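Local coordinates for protein 4-hydroxybutyrate coenzyme A transferase (Shewanella oneidensis, PDB 2OAS) that binds coenzyme A and probably transfers it between carboxylic acids such as acetate and 4-hydroxybutyrate, at residues A[145-150]-A[168-173]. Sequence-based numbering, arbitrary orientation.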
loop_
_atom_site.group_PDB
_atom_site.type_symbol
_atom_site.label_atom_id
_atom_site.label_comp_id
_atom_site.label_asym_id
_atom_site.label_seq_id
_atom_site.Cartn_x
_atom_site.Cartn_y
_atom_site.Cartn_z
ATOM N N LYS A 145 -11.260 -20.166 24.284
ATOM C CA LYS A 145 -10.737 -20.309 25.639
ATOM C C LYS A 145 -9.296 -19.800 25.674
ATOM O O LYS A 145 -8.636 -19.754 24.640
ATOM C CB LYS A 145 -10.783 -21.764 26.097
ATOM C CG LYS A 145 -9.937 -22.731 25.281
ATOM C CD LYS A 145 -9.956 -24.107 25.944
ATOM C CE LYS A 145 -9.180 -25.139 25.150
ATOM N NZ LYS A 145 -9.842 -25.464 23.863
ATOM N N ILE A 146 -8.810 -19.409 26.848
ATOM C CA ILE A 146 -7.439 -18.917 26.952
ATOM C C ILE A 146 -6.607 -19.715 27.957
ATOM O O ILE A 146 -7.069 -20.019 29.048
ATOM C CB ILE A 146 -7.408 -17.422 27.353
ATOM C CG1 ILE A 146 -8.065 -16.576 26.260
ATOM C CG2 ILE A 146 -5.979 -16.960 27.553
ATOM C CD1 ILE A 146 -8.340 -15.154 26.684
ATOM N N ILE A 147 -5.388 -20.071 27.559
ATOM C CA ILE A 147 -4.469 -20.814 28.415
ATOM C C ILE A 147 -3.273 -19.883 28.639
ATOM O O ILE A 147 -2.500 -19.617 27.729
ATOM C CB ILE A 147 -4.039 -22.120 27.740
ATOM C CG1 ILE A 147 -5.252 -23.055 27.661
ATOM C CG2 ILE A 147 -2.894 -22.783 28.519
ATOM C CD1 ILE A 147 -4.990 -24.327 26.882
ATOM N N ALA A 148 -3.149 -19.384 29.857
ATOM C CA ALA A 148 -2.111 -18.439 30.207
ATOM C C ALA A 148 -0.991 -18.987 31.064
ATOM O O ALA A 148 -1.190 -19.821 31.944
ATOM C CB ALA A 148 -2.734 -17.229 30.926
ATOM N N HIS A 149 0.197 -18.479 30.814
ATOM C CA HIS A 149 1.330 -18.898 31.575
ATOM C C HIS A 149 1.735 -17.688 32.390
ATOM O O HIS A 149 2.113 -16.660 31.836
ATOM C CB HIS A 149 2.441 -19.354 30.626
ATOM C CG HIS A 149 3.806 -19.231 31.205
ATOM N ND1 HIS A 149 4.112 -19.669 32.473
ATOM C CD2 HIS A 149 4.935 -18.670 30.711
ATOM C CE1 HIS A 149 5.374 -19.377 32.743
ATOM N NE2 HIS A 149 5.896 -18.772 31.689
ATOM N N ILE A 150 1.610 -17.793 33.704
ATOM C CA ILE A 150 1.967 -16.689 34.576
ATOM C C ILE A 150 3.455 -16.694 34.879
ATOM O O ILE A 150 3.980 -17.618 35.512
ATOM C CB ILE A 150 1.189 -16.745 35.885
ATOM C CG1 ILE A 150 -0.310 -16.665 35.582
ATOM C CG2 ILE A 150 1.658 -15.614 36.804
ATOM C CD1 ILE A 150 -1.195 -16.763 36.798
ATOM N N PHE A 168 -9.395 -16.522 31.772
ATOM C CA PHE A 168 -8.529 -17.675 31.502
ATOM C C PHE A 168 -9.205 -18.997 31.875
ATOM O O PHE A 168 -9.850 -19.104 32.918
ATOM C CB PHE A 168 -7.212 -17.537 32.302
ATOM C CG PHE A 168 -6.437 -16.264 32.024
ATOM C CD1 PHE A 168 -5.353 -15.917 32.819
ATOM C CD2 PHE A 168 -6.768 -15.433 30.961
ATOM C CE1 PHE A 168 -4.607 -14.767 32.569
ATOM C CE2 PHE A 168 -6.022 -14.275 30.697
ATOM C CZ PHE A 168 -4.938 -13.944 31.510
ATOM N N ALA A 169 -9.051 -20.011 31.034
ATOM C CA ALA A 169 -9.654 -21.317 31.324
ATOM C C ALA A 169 -8.706 -22.115 32.195
ATOM O O ALA A 169 -9.122 -22.930 33.022
ATOM C CB ALA A 169 -9.920 -22.075 30.036
ATOM N N ALA A 170 -7.420 -21.863 32.000
ATOM C CA ALA A 170 -6.384 -22.563 32.730
ATOM C C ALA A 170 -5.240 -21.612 32.965
ATOM O O ALA A 170 -5.058 -20.644 32.217
ATOM C CB ALA A 170 -5.913 -23.756 31.937
ATOM N N VAL A 171 -4.456 -21.913 33.998
ATOM C CA VAL A 171 -3.314 -21.094 34.378
ATOM C C VAL A 171 -2.190 -21.916 35.021
ATOM O O VAL A 171 -2.435 -22.710 35.923
ATOM C CB VAL A 171 -3.789 -19.985 35.357
ATOM C CG1 VAL A 171 -2.671 -19.542 36.228
ATOM C CG2 VAL A 171 -4.325 -18.800 34.576
ATOM N N TYR A 172 -0.967 -21.731 34.534
ATOM C CA TYR A 172 0.201 -22.414 35.084
ATOM C C TYR A 172 1.240 -21.349 35.404
ATOM O O TYR A 172 1.578 -20.519 34.559
ATOM C CB TYR A 172 0.795 -23.422 34.096
ATOM C CG TYR A 172 2.140 -23.961 34.545
ATOM C CD1 TYR A 172 2.263 -24.697 35.735
ATOM C CD2 TYR A 172 3.300 -23.689 33.816
ATOM C CE1 TYR A 172 3.509 -25.144 36.192
ATOM C CE2 TYR A 172 4.552 -24.130 34.264
ATOM C CZ TYR A 172 4.646 -24.850 35.450
ATOM O OH TYR A 172 5.883 -25.240 35.898
ATOM N N GLU A 173 1.764 -21.382 36.621
ATOM C CA GLU A 173 2.723 -20.372 37.024
ATOM C C GLU A 173 4.143 -20.840 37.308
ATOM O O GLU A 173 4.357 -21.764 38.085
ATOM C CB GLU A 173 2.197 -19.646 38.253
ATOM C CG GLU A 173 3.136 -18.587 38.793
ATOM C CD GLU A 173 2.621 -17.970 40.083
ATOM O OE1 GLU A 173 2.549 -18.705 41.098
ATOM O OE2 GLU A 173 2.287 -16.767 40.077
#
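Strand 145-150 and strand 170-173 run parallel, their axes 4.6 Å apart at closest approach and 20° from alignment, as neighbours in the parallel sheet of an alpha/beta, Rossmann-like domain. Backbone hydrogen bonds pass back and forth as parallel pairing requires: Ala148 N gives to Ala170 O, Ala148 O takes Tyr172 N nearly along its C=O axis (3.2 Å), and Ile150 N gives to Tyr172 O. That last carbonyl also receives a weak hydrogen bond from His149 ND1, whose ring, with CG anti to the backbone N, brings its edge to the oxygen; an imidazole N-H suits this buried place because it can donate to the backbone while the side chain packs against Val33 and Leu34 of helix 32-41. At the entry to strand 170-173, Ile146 O accepts Ala169 N in its carbonyl plane at 2.8 Å and Ala170 N only weakly, so one oxygen meets both N-H groups where the loop passes into the strand.

On the sheet face of Ala148, Phe168 has CG anti to its carbonyl carbon (chi1 -57°), which sets one face of the ring against the methyl of Ala148. This is a CH-pi contact: Ala148 CB lies 3.7 Å from the centroid of the Phe168 ring, 24° off the ring normal, and the small, unbranched methyl of alanine can sit directly over the ring face. Ile146 reaches the same ring obliquely, Ile146 CG2 lying 3.8 Å from Phe168 CD2; its branching at CB suits an extended strand. An alanine in place of Phe168 would remove this aromatic surface and would probably loosen the apolar packing against Ile146 and Ala148. Further along, Glu173, exposed at the margin, extends its chain obliquely across Ile150, its aliphatic part meeting the isoleucine: Glu173 CG lies 3.9 Å from Ile150 CG2.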